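Local coordinates for uncharacterized protein (Thermus thermophilus HB8, PDB 6SCE) that probably acts as a DNA nuclease of type III CRISPR defence, switched on by the second messenger cyclic oligoadenylate, at residues E153-V158 with Q169-P174; G162-G167 with V180-R185; E422-D427 with Q519-G524; D442-P447 with A504-L509. One frame throughout, in Å; residues are numbered along the deposited sequence. Where two conformers were deposited one is given.

Contact 1 (E153-V158 with Q169-P174); sequences EAWERV and QAARLP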
loop_
_atom_site.group_PDB
_atom_site.type_symbol
_atom_site.label_atom_id
_atom_site.label_comp_id
_atom_site.label_asym_id
_atom_site.label_seq_id
_atom_site.Cartn_x
_atom_site.Cartn_y
_atom_site.Cartn_z
ATOM N N GLU A 153 19.953 12.577 7.055
ATOM C CA GLU A 153 19.116 13.487 7.820
ATOM C C GLU A 153 19.793 13.745 9.144
ATOM O O GLU A 153 19.923 12.825 9.975
ATOM C CB GLU A 153 17.721 12.895 8.088
ATOM C CG GLU A 153 16.881 12.650 6.846
ATOM C CD GLU A 153 16.374 13.922 6.172
ATOM O OE1 GLU A 153 16.417 15.018 6.769
ATOM O OE2 GLU A 153 15.949 13.819 5.011
ATOM N N ALA A 154 20.208 14.996 9.359
ATOM C CA ALA A 154 20.690 15.398 10.657
ATOM C C ALA A 154 19.515 15.518 11.616
ATOM O O ALA A 154 18.376 15.765 11.225
ATOM C CB ALA A 154 21.474 16.721 10.577
ATOM N N TRP A 155 19.787 15.313 12.888
ATOM C CA TRP A 155 18.740 15.345 13.866
ATOM C C TRP A 155 19.269 15.762 15.203
ATOM O O TRP A 155 20.461 15.662 15.454
ATOM C CB TRP A 155 18.075 13.974 13.943
ATOM C CG TRP A 155 19.044 12.904 14.268
ATOM C CD1 TRP A 155 19.896 12.273 13.411
ATOM C CD2 TRP A 155 19.285 12.367 15.543
ATOM N NE1 TRP A 155 20.635 11.353 14.071
ATOM C CE2 TRP A 155 20.299 11.395 15.396
ATOM C CE3 TRP A 155 18.752 12.603 16.795
ATOM C CZ2 TRP A 155 20.778 10.664 16.451
ATOM C CZ3 TRP A 155 19.220 11.859 17.852
ATOM C CH2 TRP A 155 20.230 10.905 17.675
ATOM N N GLU A 156 18.368 16.233 16.047
ATOM C CA GLU A 156 18.683 16.570 17.426
ATOM C C GLU A 156 17.514 16.252 18.321
ATOM O O GLU A 156 16.333 16.422 17.928
ATOM C CB GLU A 156 19.044 18.046 17.531
ATOM C CG GLU A 156 17.963 18.973 17.036
ATOM C CD GLU A 156 18.421 20.409 17.028
ATOM O OE1 GLU A 156 17.746 21.238 17.686
ATOM O OE2 GLU A 156 19.469 20.677 16.394
ATOM N N ARG A 157 17.830 15.799 19.529
ATOM C CA ARG A 157 16.819 15.385 20.472
ATOM C C ARG A 157 16.041 16.583 20.991
ATOM O O ARG A 157 16.617 17.634 21.272
ATOM C CB ARG A 157 17.421 14.612 21.640
ATOM C CG ARG A 157 18.032 13.245 21.267
ATOM C CD ARG A 157 16.940 12.214 21.044
ATOM N NE ARG A 157 16.170 12.008 22.258
ATOM C CZ ARG A 157 16.498 11.174 23.235
ATOM N NH1 ARG A 157 17.587 10.410 23.143
ATOM N NH2 ARG A 157 15.733 11.101 24.311
ATOM N N VAL A 158 14.737 16.411 21.125
ATOM C CA VAL A 158 13.876 17.477 21.629
ATOM C C VAL A 158 12.870 16.844 22.516
ATOM O O VAL A 158 12.652 15.620 22.477
ATOM C CB VAL A 158 13.151 18.258 20.513
ATOM C CG1 VAL A 158 14.132 19.056 19.694
ATOM C CG2 VAL A 158 12.308 17.324 19.640
ATOM N N GLN A 169 10.418 9.291 22.979
ATOM C CA GLN A 169 11.612 10.064 22.685
ATOM C C GLN A 169 11.395 10.739 21.326
ATOM O O GLN A 169 10.748 10.170 20.420
ATOM C CB GLN A 169 12.838 9.150 22.563
ATOM C CG GLN A 169 13.215 8.256 23.767
ATOM C CD GLN A 169 14.209 7.155 23.328
ATOM O OE1 GLN A 169 13.838 6.182 22.591
ATOM N NE2 GLN A 169 15.489 7.309 23.735
ATOM N N ALA A 170 11.979 11.911 21.131
ATOM C CA ALA A 170 11.743 12.657 19.898
ATOM C C ALA A 170 12.975 13.348 19.370
ATOM O O ALA A 170 13.917 13.668 20.110
ATOM C CB ALA A 170 10.615 13.652 20.089
ATOM N N ALA A 171 12.977 13.559 18.067
ATOM C CA ALA A 171 14.057 14.276 17.403
ATOM C C ALA A 171 13.496 15.248 16.388
ATOM O O ALA A 171 12.566 14.933 15.659
ATOM C CB ALA A 171 14.966 13.314 16.696
ATOM N N ARG A 172 14.085 16.427 16.327
ATOM C CA ARG A 172 13.823 17.362 15.279
ATOM C C ARG A 172 14.859 17.156 14.193
ATOM O O ARG A 172 16.009 16.869 14.470
ATOM C CB ARG A 172 13.896 18.775 15.846
ATOM C CG ARG A 172 13.469 19.826 14.884
ATOM C CD ARG A 172 13.428 21.185 15.572
ATOM N NE ARG A 172 14.768 21.709 15.768
ATOM C CZ ARG A 172 15.457 22.385 14.845
ATOM N NH1 ARG A 172 14.938 22.628 13.639
ATOM N NH2 ARG A 172 16.681 22.823 15.131
ATOM N N LEU A 173 14.427 17.264 12.948
ATOM C CA LEU A 173 15.305 17.162 11.804
ATOM C C LEU A 173 15.433 18.560 11.217
ATOM O O LEU A 173 14.519 19.039 10.530
ATOM C CB LEU A 173 14.740 16.196 10.762
ATOM C CG LEU A 173 14.931 14.699 11.017
ATOM C CD1 LEU A 173 14.464 14.266 12.381
ATOM C CD2 LEU A 173 14.171 13.934 9.936
ATOM N N PRO A 174 16.568 19.227 11.468
ATOM C CA PRO A 174 16.637 20.628 11.016
ATOM C C PRO A 174 16.425 20.779 9.511
ATOM O O PRO A 174 15.885 21.783 9.089
ATOM C CB PRO A 174 18.043 21.055 11.443
ATOM C CG PRO A 174 18.276 20.248 12.696
ATOM C CD PRO A 174 17.728 18.885 12.318
HETATM O O HOH W 1 13.476 13.163 23.277
#
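Trp155, Ala171 and Leu173 make the close-packed side of this pairing. Ala171 CB lies 3.9 Å from Trp155 CE3, and Leu173 CD1 comes equally near to Trp155 CB. The crowded first torsion of Trp155 (chi1 57°, CG between backbone N and carbonyl carbon) turns the indole away from the partner backbone, onto Leu140 and Ala144 of helix 140-148. The segments pair as an antiparallel beta hairpin whose first strand, 156-158, is an edge of a mixed sheet. Glu156 and Arg172 form a hydrogen-bonded pair: Glu156 N meets Arg172 O at 2.9 Å and Arg172 N meets Glu156 O at 2.8 Å, both nearly along the C=O axis. Past Arg157, Val158 N gives a hydrogen bond to Ala170 O (3.0 Å), and a water accepts from Arg157 NE and Ala170 N and donates to Val158 O (2.7 Å). Toward solvent, the exposed Arg172 and Glu156 run side by side, their flat groups 85° apart, and Arg172 NH2 meets Glu156 OE1 (3.2 Å) from above the carboxylate plane. An alanine at Glu156 would lose this salt bridge and would probably leave the Arg172 guanidinium less fixed. On the face of Ala171, Arg157 forms a salt bridge with Glu141.

Contact 2 (G162-G167 with V180-R185); sequences GAFPPG and VFVVHR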
loop_
_atom_site.group_PDB
_atom_site.type_symbol
_atom_site.label_atom_id
_atom_site.label_comp_id
_atom_site.label_asym_id
_atom_site.label_seq_id
_atom_site.Cartn_x
_atom_site.Cartn_y
_atom_site.Cartn_z
ATOM N N GLY A 162 3.470 16.606 23.856
ATOM C CA GLY A 162 2.766 16.238 25.059
ATOM C C GLY A 162 1.666 15.241 24.794
ATOM O O GLY A 162 1.264 14.541 25.697
ATOM N N ALA A 163 1.189 15.155 23.548
ATOM C CA ALA A 163 0.105 14.241 23.206
ATOM C C ALA A 163 0.467 12.733 23.294
ATOM O O ALA A 163 -0.415 11.894 23.387
ATOM C CB ALA A 163 -0.436 14.574 21.834
ATOM N N PHE A 164 1.747 12.409 23.258
ATOM C CA PHE A 164 2.208 11.027 23.396
ATOM C C PHE A 164 2.179 10.566 24.855
ATOM O O PHE A 164 2.389 11.377 25.769
ATOM C CB PHE A 164 3.642 10.877 22.859
ATOM C CG PHE A 164 3.724 10.748 21.360
ATOM C CD1 PHE A 164 3.782 11.867 20.563
ATOM C CD2 PHE A 164 3.711 9.499 20.741
ATOM C CE1 PHE A 164 3.848 11.754 19.185
ATOM C CE2 PHE A 164 3.774 9.386 19.373
ATOM C CZ PHE A 164 3.842 10.508 18.593
ATOM N N PRO A 165 1.970 9.256 25.081
ATOM C CA PRO A 165 2.103 8.754 26.432
ATOM C C PRO A 165 3.527 8.875 26.947
ATOM O O PRO A 165 4.457 9.158 26.174
ATOM C CB PRO A 165 1.677 7.281 26.307
ATOM C CG PRO A 165 0.889 7.214 25.062
ATOM C CD PRO A 165 1.582 8.181 24.156
ATOM N N PRO A 166 3.703 8.710 28.271
ATOM C CA PRO A 166 5.030 8.829 28.873
ATOM C C PRO A 166 6.033 7.867 28.241
ATOM O O PRO A 166 5.674 6.753 27.877
ATOM C CB PRO A 166 4.786 8.455 30.353
ATOM C CG PRO A 166 3.345 8.783 30.596
ATOM C CD PRO A 166 2.640 8.510 29.284
ATOM N N GLY A 167 7.278 8.300 28.109
ATOM C CA GLY A 167 8.314 7.408 27.644
ATOM C C GLY A 167 8.740 7.648 26.213
ATOM O O GLY A 167 9.779 7.161 25.814
ATOM N N VAL A 180 8.092 16.344 13.651
ATOM C CA VAL A 180 8.983 15.819 14.681
ATOM C C VAL A 180 8.982 14.301 14.556
ATOM O O VAL A 180 7.907 13.726 14.435
ATOM C CB VAL A 180 8.476 16.190 16.088
ATOM C CG1 VAL A 180 9.470 15.751 17.155
ATOM C CG2 VAL A 180 8.221 17.688 16.200
ATOM N N PHE A 181 10.164 13.678 14.622
ATOM C CA PHE A 181 10.280 12.230 14.523
ATOM C C PHE A 181 10.210 11.672 15.932
ATOM O O PHE A 181 11.099 11.945 16.757
ATOM C CB PHE A 181 11.624 11.889 13.887
ATOM C CG PHE A 181 11.808 10.416 13.636
ATOM C CD1 PHE A 181 11.149 9.819 12.581
ATOM C CD2 PHE A 181 12.651 9.652 14.438
ATOM C CE1 PHE A 181 11.300 8.463 12.314
ATOM C CE2 PHE A 181 12.817 8.298 14.174
ATOM C CZ PHE A 181 12.137 7.707 13.125
ATOM N N VAL A 182 9.149 10.924 16.240
ATOM C CA VAL A 182 8.917 10.445 17.581
ATOM C C VAL A 182 9.043 8.907 17.584
ATOM O O VAL A 182 8.492 8.222 16.721
ATOM C CB VAL A 182 7.512 10.885 18.107
ATOM C CG1 VAL A 182 7.278 10.471 19.546
ATOM C CG2 VAL A 182 7.349 12.409 17.986
ATOM N N VAL A 183 9.789 8.386 18.538
ATOM C CA VAL A 183 9.858 6.925 18.793
ATOM C C VAL A 183 9.259 6.629 20.139
ATOM O O VAL A 183 9.693 7.136 21.173
ATOM C CB VAL A 183 11.275 6.376 18.667
ATOM C CG1 VAL A 183 11.313 4.902 19.039
ATOM C CG2 VAL A 183 11.781 6.600 17.248
ATOM N N HIS A 184 8.213 5.835 20.115
ATOM C CA HIS A 184 7.478 5.476 21.305
ATOM C C HIS A 184 7.247 3.985 21.323
ATOM O O HIS A 184 6.662 3.436 20.372
ATOM C CB HIS A 184 6.142 6.172 21.314
ATOM C CG HIS A 184 5.333 5.868 22.528
ATOM N ND1 HIS A 184 5.692 6.305 23.787
ATOM C CD2 HIS A 184 4.191 5.164 22.682
ATOM C CE1 HIS A 184 4.806 5.869 24.663
ATOM N NE2 HIS A 184 3.874 5.192 24.016
ATOM N N ARG A 185 7.757 3.343 22.383
ATOM C CA ARG A 185 7.644 1.909 22.629
ATOM C C ARG A 185 8.036 1.119 21.365
ATOM O O ARG A 185 7.344 0.205 20.942
ATOM C CB ARG A 185 6.253 1.524 23.127
ATOM C CG ARG A 185 5.878 2.244 24.437
ATOM C CD ARG A 185 4.470 1.930 24.910
ATOM N NE ARG A 185 4.335 0.550 25.353
ATOM C CZ ARG A 185 3.172 -0.091 25.540
ATOM N NH1 ARG A 185 1.999 0.514 25.351
ATOM N NH2 ARG A 185 3.174 -1.362 25.929
HETATM O O HOH W 2 8.727 4.665 24.642
#
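The loop between the first two strands of an antiparallel beta meander (156-158, 169-172, 179-184, 187-192) folds back here over the third strand. No direct hydrogen bond crosses the contact; carbon against ring carries it. Phe164 and Val182 meet tip to tip: Val182 CG1 stands 3.5 Å from the centroid of the Phe164 ring, almost on its normal, in a CH-pi contact over the middle of the face. Val182 presents this methyl by holding CG1 anti to its backbone N (chi1 -176°). His184, two residues on and on the same side of the strand, also sets its CG anti to N and lays its ring beneath Pro165. Pro165 CD sits over one face of the imidazole, 4.1 Å from its centroid and displaced toward the rim, while Arg185 CG covers the opposite face. At the ring edge, Pro166 O lies in plane, 3.4 Å from His184 CE1.

Further out, Tyr189 of strand 187-192 packs edge-to-face with Phe164, and Leu268 of helix 268-276 also touches its side chain. A serine at Phe164 would remove the ring from over Val182 and beside Tyr189 and would probably loosen the loop's seat on the sheet. Leu116 and Ala168 touch His184, and Ala163 ties the loop to Leu268 by a backbone hydrogen bond. Gly167, near the end of the loop, has a positive phi (105°), a conformation in which a CB would clash with the preceding carbonyl. A water there accepts from Arg185 N at 2.8 Å and donates weakly to Gly167 O at 3.0 Å.

Contact 3 (E422-D427 with Q519-G524); sequences EGRPED and QARMGG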
loop_
_atom_site.group_PDB
_atom_site.type_symbol
_atom_site.label_atom_id
_atom_site.label_comp_id
_atom_site.label_asym_id
_atom_site.label_seq_id
_atom_site.Cartn_x
_atom_site.Cartn_y
_atom_site.Cartn_z
ATOM N N GLU A 422 -10.926 -9.906 -17.368
ATOM C CA GLU A 422 -12.229 -9.727 -16.709
ATOM C C GLU A 422 -12.246 -8.616 -15.679
ATOM O O GLU A 422 -13.273 -8.345 -15.086
ATOM C CB GLU A 422 -12.647 -11.001 -15.996
ATOM C CG GLU A 422 -12.717 -12.239 -16.866
ATOM C CD GLU A 422 -13.041 -13.471 -16.047
ATOM O OE1 GLU A 422 -13.334 -13.329 -14.827
ATOM O OE2 GLU A 422 -12.976 -14.584 -16.600
ATOM N N GLY A 423 -11.101 -8.010 -15.439
ATOM C CA GLY A 423 -10.965 -6.945 -14.457
ATOM C C GLY A 423 -11.506 -5.632 -14.987
ATOM O O GLY A 423 -11.606 -5.422 -16.221
ATOM N N ARG A 424 -11.906 -4.770 -14.059
ATOM C CA ARG A 424 -12.391 -3.430 -14.420
ATOM C C ARG A 424 -11.861 -2.442 -13.404
ATOM O O ARG A 424 -11.966 -2.693 -12.183
ATOM C CB ARG A 424 -13.914 -3.382 -14.430
ATOM C CG ARG A 424 -14.580 -4.457 -15.266
ATOM C CD ARG A 424 -16.091 -4.461 -15.074
ATOM N NE ARG A 424 -16.654 -5.790 -15.324
ATOM C CZ ARG A 424 -17.907 -6.165 -15.051
ATOM N NH1 ARG A 424 -18.781 -5.312 -14.523
ATOM N NH2 ARG A 424 -18.291 -7.407 -15.320
ATOM N N PRO A 425 -11.323 -1.309 -13.876
ATOM C CA PRO A 425 -10.762 -0.382 -12.926
ATOM C C PRO A 425 -11.794 0.155 -11.921
ATOM O O PRO A 425 -11.440 0.420 -10.788
ATOM C CB PRO A 425 -10.181 0.750 -13.796
ATOM C CG PRO A 425 -10.656 0.527 -15.165
ATOM C CD PRO A 425 -11.175 -0.860 -15.273
ATOM N N GLU A 426 -13.045 0.293 -12.333
ATOM C CA GLU A 426 -14.067 0.788 -11.442
ATOM C C GLU A 426 -14.386 -0.229 -10.320
ATOM O O GLU A 426 -14.765 0.179 -9.226
ATOM C CB GLU A 426 -15.332 1.223 -12.200
ATOM C CG GLU A 426 -16.012 0.155 -13.036
ATOM C CD GLU A 426 -15.405 -0.032 -14.424
ATOM O OE1 GLU A 426 -14.279 0.459 -14.717
ATOM O OE2 GLU A 426 -16.063 -0.705 -15.234
ATOM N N ASP A 427 -14.215 -1.530 -10.591
ATOM C CA ASP A 427 -14.442 -2.566 -9.577
ATOM C C ASP A 427 -13.316 -2.559 -8.571
ATOM O O ASP A 427 -13.559 -2.575 -7.371
ATOM C CB ASP A 427 -14.616 -3.958 -10.199
ATOM C CG ASP A 427 -15.935 -4.102 -10.943
ATOM O OD1 ASP A 427 -16.766 -3.196 -10.851
ATOM O OD2 ASP A 427 -16.147 -5.106 -11.638
ATOM N N GLN A 519 -8.022 -2.681 -19.574
ATOM C CA GLN A 519 -9.212 -1.841 -19.668
ATOM C C GLN A 519 -8.827 -0.370 -19.453
ATOM O O GLN A 519 -8.173 -0.045 -18.456
ATOM C CB GLN A 519 -10.234 -2.279 -18.624
ATOM C CG GLN A 519 -10.987 -3.544 -18.993
ATOM C CD GLN A 519 -12.310 -3.253 -19.692
ATOM O OE1 GLN A 519 -12.374 -2.440 -20.626
ATOM N NE2 GLN A 519 -13.386 -3.901 -19.225
ATOM N N ALA A 520 -9.231 0.499 -20.384
ATOM C CA ALA A 520 -9.002 1.955 -20.278
ATOM C C ALA A 520 -10.313 2.720 -20.165
ATOM O O ALA A 520 -11.344 2.294 -20.688
ATOM C CB ALA A 520 -8.191 2.460 -21.460
ATOM N N ARG A 521 -10.260 3.834 -19.440
ATOM C CA ARG A 521 -11.399 4.690 -19.209
ATOM C C ARG A 521 -10.968 6.139 -19.314
ATOM O O ARG A 521 -9.800 6.488 -19.066
ATOM C CB ARG A 521 -11.977 4.498 -17.805
ATOM C CG ARG A 521 -12.372 3.078 -17.446
ATOM C CD ARG A 521 -13.724 2.693 -18.025
ATOM N NE ARG A 521 -14.118 1.373 -17.554
ATOM C CZ ARG A 521 -13.824 0.227 -18.165
ATOM N NH1 ARG A 521 -13.147 0.207 -19.312
ATOM N NH2 ARG A 521 -14.235 -0.917 -17.634
HETATM N N MSE A 522 -11.940 6.996 -19.623
HETATM C CA MSE A 522 -11.697 8.436 -19.615
HETATM C C MSE A 522 -11.778 8.905 -18.180
HETATM O O MSE A 522 -11.801 8.085 -17.253
HETATM C CB MSE A 522 -12.680 9.078 -20.602
HETATM C CG MSE A 522 -12.221 8.734 -22.000
HETATM SE SE MSE A 522 -13.069 10.027 -23.266
HETATM C CE MSE A 522 -11.860 11.487 -22.805
ATOM N N GLY A 523 -11.797 10.220 -17.991
ATOM C CA GLY A 523 -11.680 10.841 -16.699
ATOM C C GLY A 523 -12.934 10.932 -15.871
ATOM O O GLY A 523 -14.024 10.528 -16.284
ATOM N N GLY A 524 -12.758 11.452 -14.672
ATOM C CA GLY A 524 -13.877 11.642 -13.782
ATOM C C GLY A 524 -13.440 11.862 -12.353
ATOM O O GLY A 524 -12.327 12.315 -12.081
HETATM O O HOH W 3 -13.125 -6.342 -18.235
#
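A salt bridge ties the start of helix 425-432 to strand 519-528. Arg521 grips Glu426 side-on with two nitrogens: NE gives to OE1 at 3.0 Å, and NH2 gives to OE2 at 3.0 Å in a nearly straight bond (170°) onto the syn lone pair. The NH2 group also makes a weak bond to OE1. The fit is not coplanar, for carboxylate and guanidinium are turned 53° apart and NE meets OE1 from above the carboxylate plane. Glu426 reaches across by taking the crowded first torsion (chi1 59°) and bending at chi2.

Hydrogen bonds within the strand fix the other end of the guanidinium: Arg521 NH1 gives to Gln519 OE1 (3.1 Å) and to Ala520 O (3.1 Å). A water links the segments, accepting from Gln519 NE2 at 2.6 Å and donating to Gly423 O at 2.7 Å.

Apolar contact comes from Pro425. Its CD lies over one guanidinium face, toward the rim, while its CG packs 3.8 Å from Arg521 CG; Pro425 also touches Phe547 of the neighbouring strand 541-548.

With Arg424 at the N-cap, Glu426 stands in the first helical turn, where the helix end would probably add to the pull of Arg521 in keeping the carboxylate ionised; all three guanidinium nitrogens have acceptors, so the group is held against rotation.

Contact 4 (D442-P447 with A504-L509); sequences DARPDP and AVYSHL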
loop_
_atom_site.group_PDB
_atom_site.type_symbol
_atom_site.label_atom_id
_atom_site.label_comp_id
_atom_site.label_asym_id
_atom_site.label_seq_id
_atom_site.Cartn_x
_atom_site.Cartn_y
_atom_site.Cartn_z
ATOM N N ASP A 442 -19.854 7.035 -21.961
ATOM C CA ASP A 442 -20.216 6.440 -23.258
ATOM C C ASP A 442 -19.212 6.687 -24.382
ATOM O O ASP A 442 -19.355 6.130 -25.465
ATOM C CB ASP A 442 -21.612 6.912 -23.662
ATOM C CG ASP A 442 -22.660 6.478 -22.666
ATOM O OD1 ASP A 442 -22.613 5.308 -22.240
ATOM O OD2 ASP A 442 -23.509 7.301 -22.282
ATOM N N ALA A 443 -18.190 7.495 -24.115
ATOM C CA ALA A 443 -17.086 7.659 -25.054
ATOM C C ALA A 443 -16.422 6.317 -25.335
ATOM O O ALA A 443 -16.162 5.543 -24.422
ATOM C CB ALA A 443 -16.058 8.646 -24.515
ATOM N N ARG A 444 -16.162 6.055 -26.610
ATOM C CA ARG A 444 -15.506 4.833 -27.058
ATOM C C ARG A 444 -14.594 5.257 -28.190
ATOM O O ARG A 444 -14.670 6.403 -28.617
ATOM C CB ARG A 444 -16.540 3.810 -27.530
ATOM C CG ARG A 444 -17.435 3.265 -26.424
ATOM C CD ARG A 444 -16.629 2.474 -25.398
ATOM N NE ARG A 444 -17.462 1.830 -24.383
ATOM C CZ ARG A 444 -18.077 2.456 -23.374
ATOM N NH1 ARG A 444 -18.802 1.750 -22.508
ATOM N NH2 ARG A 444 -17.986 3.775 -23.220
ATOM N N PRO A 445 -13.703 4.365 -28.656
ATOM C CA PRO A 445 -12.856 4.786 -29.766
ATOM C C PRO A 445 -13.681 4.908 -31.053
ATOM O O PRO A 445 -14.625 4.136 -31.247
ATOM C CB PRO A 445 -11.803 3.666 -29.873
ATOM C CG PRO A 445 -11.978 2.808 -28.660
ATOM C CD PRO A 445 -13.406 2.986 -28.234
ATOM N N ASP A 446 -13.333 5.891 -31.889
ATOM C CA ASP A 446 -14.036 6.188 -33.159
ATOM C C ASP A 446 -13.051 6.922 -34.068
ATOM O O ASP A 446 -12.645 8.039 -33.737
ATOM C CB ASP A 446 -15.272 7.061 -32.906
ATOM C CG ASP A 446 -15.992 7.486 -34.197
ATOM O OD1 ASP A 446 -15.390 8.201 -35.032
ATOM O OD2 ASP A 446 -17.180 7.134 -34.352
ATOM N N PRO A 447 -12.664 6.310 -35.209
ATOM C CA PRO A 447 -11.589 6.864 -36.059
ATOM C C PRO A 447 -11.762 8.324 -36.480
ATOM O O PRO A 447 -10.784 9.092 -36.483
ATOM C CB PRO A 447 -11.612 5.950 -37.290
ATOM C CG PRO A 447 -12.154 4.666 -36.786
ATOM C CD PRO A 447 -13.186 5.046 -35.763
ATOM N N ALA A 504 -7.843 11.626 -27.200
ATOM C CA ALA A 504 -6.718 11.039 -27.938
ATOM C C ALA A 504 -5.927 10.070 -27.068
ATOM O O ALA A 504 -5.520 9.003 -27.520
ATOM C CB ALA A 504 -5.785 12.132 -28.436
ATOM N N VAL A 505 -5.664 10.466 -25.831
ATOM C CA VAL A 505 -4.876 9.610 -24.956
ATOM C C VAL A 505 -5.660 8.324 -24.692
ATOM O O VAL A 505 -5.125 7.240 -24.872
ATOM C CB VAL A 505 -4.453 10.332 -23.667
ATOM C CG1 VAL A 505 -3.881 9.343 -22.640
ATOM C CG2 VAL A 505 -3.402 11.387 -24.000
ATOM N N TYR A 506 -6.928 8.458 -24.307
ATOM C CA TYR A 506 -7.800 7.309 -24.103
ATOM C C TYR A 506 -7.891 6.385 -25.314
ATOM O O TYR A 506 -7.907 5.150 -25.170
ATOM C CB TYR A 506 -9.197 7.758 -23.713
ATOM C CG TYR A 506 -10.270 6.718 -23.965
ATOM C CD1 TYR A 506 -10.491 5.679 -23.064
ATOM C CD2 TYR A 506 -11.055 6.763 -25.118
ATOM C CE1 TYR A 506 -11.473 4.727 -23.296
ATOM C CE2 TYR A 506 -12.046 5.827 -25.347
ATOM C CZ TYR A 506 -12.242 4.804 -24.442
ATOM O OH TYR A 506 -13.215 3.869 -24.688
ATOM N N SER A 507 -7.958 6.968 -26.509
ATOM C CA SER A 507 -8.115 6.160 -27.716
ATOM C C SER A 507 -6.887 5.321 -27.960
ATOM O O SER A 507 -6.997 4.133 -28.230
ATOM C CB SER A 507 -8.425 7.035 -28.950
ATOM O OG SER A 507 -9.703 7.654 -28.821
ATOM N N HIS A 508 -5.714 5.923 -27.882
ATOM C CA HIS A 508 -4.498 5.176 -28.120
ATOM C C HIS A 508 -4.200 4.195 -26.976
ATOM O O HIS A 508 -3.594 3.148 -27.207
ATOM C CB HIS A 508 -3.322 6.111 -28.366
ATOM C CG HIS A 508 -3.439 6.882 -29.644
ATOM N ND1 HIS A 508 -3.409 6.272 -30.881
ATOM C CD2 HIS A 508 -3.620 8.203 -29.879
ATOM C CE1 HIS A 508 -3.558 7.186 -31.823
ATOM N NE2 HIS A 508 -3.678 8.367 -31.244
ATOM N N LEU A 509 -4.597 4.534 -25.745
ATOM C CA LEU A 509 -4.447 3.570 -24.636
ATOM C C LEU A 509 -5.282 2.351 -24.888
ATOM O O LEU A 509 -4.829 1.199 -24.723
ATOM C CB LEU A 509 -4.835 4.194 -23.281
ATOM C CG LEU A 509 -3.764 5.126 -22.704
ATOM C CD1 LEU A 509 -4.303 5.874 -21.496
ATOM C CD2 LEU A 509 -2.472 4.382 -22.355
#
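This is a small loop-on-helix contact, in which one tyrosine ring from helix 499-513 butts against the backbone of the loop that leads from strand 434-438 into helix 447-458. The helix and the strands following it, 519-528, 541-548 and 551-558, with helix 561-579 and strand 584-592 after them, have an order consistent with the PD-(D/E)XK nuclease fold. Val505 and Leu509 of the helix rest on strand 551-558, whereas Tyr506 faces the loop.

Tyr506 extends with CG anti to its backbone N (chi1 159°) and arrives with its tip and edge. Its OH lies 3.4 Å from Arg444 CA and 3.7 Å from Pro445 CD. Arg444 C is in the plane of the ring, 3.9 Å from Tyr506 CE2, so the Arg444-Pro445 peptide borders the aromatic edge. Pro445 crosses the tyrosine at about a right angle and then passes beside Ser507, whose OG is bonded to Tyr503 O within the helix.

Polar bonds hold the loop in shape. Tyr503, about one helical turn before Tyr506, bonds through its OH to Arg444 O, and at the loop's far end Asp446 caps helix 447-458 through a bond from Leu449 N to OD1. Arg444 bends at chi2 and curls back along its own backbone, its NH2 bonding to Pro441 O and also to Ala443 O at 2.8 Å, the latter from above the carbonyl plane.

Overall arrangement
The four contacts fall into two pairs on opposite sides of the chain's centre. Contacts 1 and 2, centres 13 Å apart, share one sheet: Gln169 O and Val183 N, 2.8 Å apart, probably form a hydrogen bond between neighbouring strands, and the loop of contact 2 joins the hairpin strands of contact 1. Contacts 3 and 4 also have centres 13 Å apart, and Met522, a selenomethionine, joins them, its CG 3.4 Å from Tyr506 CG. Contact 4 is nested inside the chain span that contact 3 closes. Between the pairs, centres are about 43 to 53 Å apart. Contact 2 comes nearest the bound nucleic acid, about 8 Å between closest atoms, against about 18 Å for contact 4.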